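Local coordinates for HicA3 Toxin (Yersinia pestis, PDB 4P78), which is the toxin of a toxin-antitoxin pair, probably an RNA-cleaving enzyme like other HicA proteins, and is bound and presumably neutralised by its antitoxin HicB3, at residues R9-W15 / I60-S66. Sequence-based numbering, arbitrary orientation.
Sequences RLEDAGW and IAGIKLS
The nearest CA atoms across the contact are those of A13 and I63, 5.6 Å apart, where both helices of the HicA alpha-beta-beta-beta-alpha fold run out. Helix 3-12 stops in a Schellman motif, W15 N bonding to L10 O and G14 N to E11 O, with G14 at positive phi as C-prime. Helix 51-61 gives way at G62, also at positive phi, and the C-terminal tail passes back beside the last turn of helix 3-12. A water joins the two backbones, donating to R9 O and accepting from K64 N. L10 reaches over with CD2, which is packed tightly against A61 CB (3.4 Å) and I63 CG2; I40 and L42 of strand 36-44 also touch L10, tying both helix ends to the sheet. In I63, CG1 sits between the backbone N and the carbonyl carbon (chi1 60°), which puts CG2 against L10 and A13 CB while the residue also touches A57. A61 CB stands off the W15 indole plane, just beyond its NE1 rim (3.5 Å), while A61 O at the ring edge takes a weak 3.5 Å bond from NE1; a second water donates to A61 O and accepts weakly from NE1. R9 stretches its extended chain along the tail. Its NH2 forms a salt bridge with E5, while NH1 donates to K64 O at 3.0 Å from above the carbonyl plane, a bent bond of 136°. L65 O lies above one guanidinium face, displaced toward its rim, and at the edge S66 OG takes a weak but nearly straight bond from NH1, 3.3 Å long.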
loop_
_atom_site.group_PDB
_atom_site.type_symbol
_atom_site.label_atom_id
_atom_site.label_comp_id
_atom_site.label_asym_id
_atom_site.label_seq_id
_atom_site.Cartn_x
_atom_site.Cartn_y
_atom_site.Cartn_z
ATOM N N ARG C 9 -22.428 -5.404 19.177
ATOM C CA ARG C 9 -22.616 -6.649 18.432
ATOM C C ARG C 9 -21.586 -7.706 18.833
ATOM O O ARG C 9 -21.894 -8.903 18.858
ATOM C CB ARG C 9 -22.567 -6.393 16.928
ATOM C CG ARG C 9 -23.819 -5.701 16.413
ATOM C CD ARG C 9 -23.669 -5.274 14.974
ATOM N NE ARG C 9 -24.832 -4.519 14.520
ATOM C CZ ARG C 9 -25.947 -5.080 14.077
ATOM N NH1 ARG C 9 -26.045 -6.404 14.026
ATOM N NH2 ARG C 9 -26.962 -4.324 13.686
ATOM N N LEU C 10 -20.375 -7.273 19.173
ATOM C CA LEU C 10 -19.344 -8.203 19.641
ATOM C C LEU C 10 -19.698 -8.758 21.032
ATOM O O LEU C 10 -19.455 -9.934 21.329
ATOM C CB LEU C 10 -17.971 -7.521 19.655
ATOM C CG LEU C 10 -17.328 -7.314 18.270
ATOM C CD1 LEU C 10 -16.210 -6.291 18.297
ATOM C CD2 LEU C 10 -16.786 -8.638 17.757
ATOM N N GLU C 11 -20.285 -7.914 21.873
ATOM C CA GLU C 11 -20.728 -8.343 23.195
ATOM C C GLU C 11 -21.864 -9.350 23.074
ATOM O O GLU C 11 -21.912 -10.322 23.824
ATOM C CB GLU C 11 -21.163 -7.148 24.042
ATOM C CG GLU C 11 -20.007 -6.288 24.519
ATOM C CD GLU C 11 -20.486 -5.085 25.305
ATOM O OE1 GLU C 11 -21.540 -4.528 24.929
ATOM O OE2 GLU C 11 -19.824 -4.708 26.298
ATOM N N ASP C 12 -22.768 -9.117 22.132
ATOM C CA ASP C 12 -23.838 -10.066 21.844
ATOM C C ASP C 12 -23.278 -11.437 21.452
ATOM O O ASP C 12 -23.924 -12.457 21.659
ATOM C CB ASP C 12 -24.743 -9.539 20.729
ATOM C CG ASP C 12 -25.594 -8.347 21.171
ATOM O OD1 ASP C 12 -25.760 -8.141 22.400
ATOM O OD2 ASP C 12 -26.099 -7.617 20.283
ATOM N N ALA C 13 -22.073 -11.458 20.888
ATOM C CA ALA C 13 -21.466 -12.711 20.461
ATOM C C ALA C 13 -20.547 -13.284 21.534
ATOM O O ALA C 13 -19.779 -14.217 21.265
ATOM C CB ALA C 13 -20.698 -12.517 19.150
ATOM N N GLY C 14 -20.614 -12.724 22.742
ATOM C CA GLY C 14 -19.887 -13.282 23.872
ATOM C C GLY C 14 -18.542 -12.645 24.185
ATOM O O GLY C 14 -17.848 -13.075 25.108
ATOM N N TRP C 15 -18.170 -11.621 23.421
ATOM C CA TRP C 15 -16.936 -10.884 23.674
ATOM C C TRP C 15 -17.134 -9.844 24.775
ATOM O O TRP C 15 -18.246 -9.371 25.000
ATOM C CB TRP C 15 -16.447 -10.204 22.378
ATOM C CG TRP C 15 -16.014 -11.207 21.347
ATOM C CD1 TRP C 15 -16.822 -11.917 20.499
ATOM C CD2 TRP C 15 -14.671 -11.642 21.081
ATOM N NE1 TRP C 15 -16.062 -12.769 19.726
ATOM C CE2 TRP C 15 -14.740 -12.622 20.068
ATOM C CE3 TRP C 15 -13.419 -11.300 21.602
ATOM C CZ2 TRP C 15 -13.604 -13.251 19.554
ATOM C CZ3 TRP C 15 -12.295 -11.925 21.102
ATOM C CH2 TRP C 15 -12.392 -12.889 20.084
ATOM N N ILE C 60 -14.246 -13.683 12.042
ATOM C CA ILE C 60 -13.414 -13.976 13.216
ATOM C C ILE C 60 -14.189 -14.064 14.524
ATOM O O ILE C 60 -13.866 -14.864 15.399
ATOM C CB ILE C 60 -12.313 -12.881 13.381
ATOM C CG1 ILE C 60 -11.400 -12.880 12.163
ATOM C CG2 ILE C 60 -11.500 -13.096 14.653
ATOM C CD1 ILE C 60 -10.916 -14.249 11.834
ATOM N N ALA C 61 -15.217 -13.235 14.667
ATOM C CA ALA C 61 -15.882 -13.116 15.953
ATOM C C ALA C 61 -17.295 -13.667 15.934
ATOM O O ALA C 61 -17.854 -13.968 16.987
ATOM C CB ALA C 61 -15.894 -11.672 16.395
ATOM N N GLY C 62 -17.883 -13.791 14.750
ATOM C CA GLY C 62 -19.184 -14.424 14.635
ATOM C C GLY C 62 -20.363 -13.535 14.988
ATOM O O GLY C 62 -21.411 -14.012 15.408
ATOM N N ILE C 63 -20.192 -12.236 14.812
ATOM C CA ILE C 63 -21.264 -11.286 15.056
ATOM C C ILE C 63 -22.344 -11.343 13.979
ATOM O O ILE C 63 -22.119 -11.869 12.890
ATOM C CB ILE C 63 -20.719 -9.858 15.112
ATOM C CG1 ILE C 63 -20.037 -9.507 13.785
ATOM C CG2 ILE C 63 -19.729 -9.724 16.249
ATOM C CD1 ILE C 63 -19.538 -8.069 13.727
ATOM N N LYS C 64 -23.518 -10.809 14.306
ATOM C CA LYS C 64 -24.549 -10.481 13.326
ATOM C C LYS C 64 -24.172 -9.183 12.639
ATOM O O LYS C 64 -23.738 -8.245 13.306
ATOM C CB LYS C 64 -25.922 -10.304 13.983
ATOM C CG LYS C 64 -26.549 -11.542 14.557
ATOM C CD LYS C 64 -27.714 -11.159 15.467
ATOM C CE LYS C 64 -28.780 -10.374 14.699
ATOM N NZ LYS C 64 -29.931 -9.995 15.579
ATOM N N LEU C 65 -24.338 -9.120 11.322
ATOM C CA LEU C 65 -24.154 -7.870 10.600
ATOM C C LEU C 65 -25.525 -7.241 10.410
ATOM O O LEU C 65 -25.650 -6.032 10.258
ATOM C CB LEU C 65 -23.459 -8.095 9.253
ATOM C CG LEU C 65 -22.102 -8.795 9.342
ATOM C CD1 LEU C 65 -21.402 -8.834 7.988
ATOM C CD2 LEU C 65 -21.237 -8.118 10.389
ATOM N N SER C 66 -26.545 -8.095 10.442
ATOM C CA SER C 66 -27.943 -7.703 10.308
ATOM C C SER C 66 -28.190 -6.970 9.001
ATOM O O SER C 66 -28.124 -7.574 7.931
ATOM C CB SER C 66 -28.376 -6.845 11.499
ATOM O OG SER C 66 -28.703 -7.666 12.615
HETATM O O HOH W 1 -23.626 -10.125 17.093
HETATM O O HOH W 2 -16.940 -15.862 18.546
#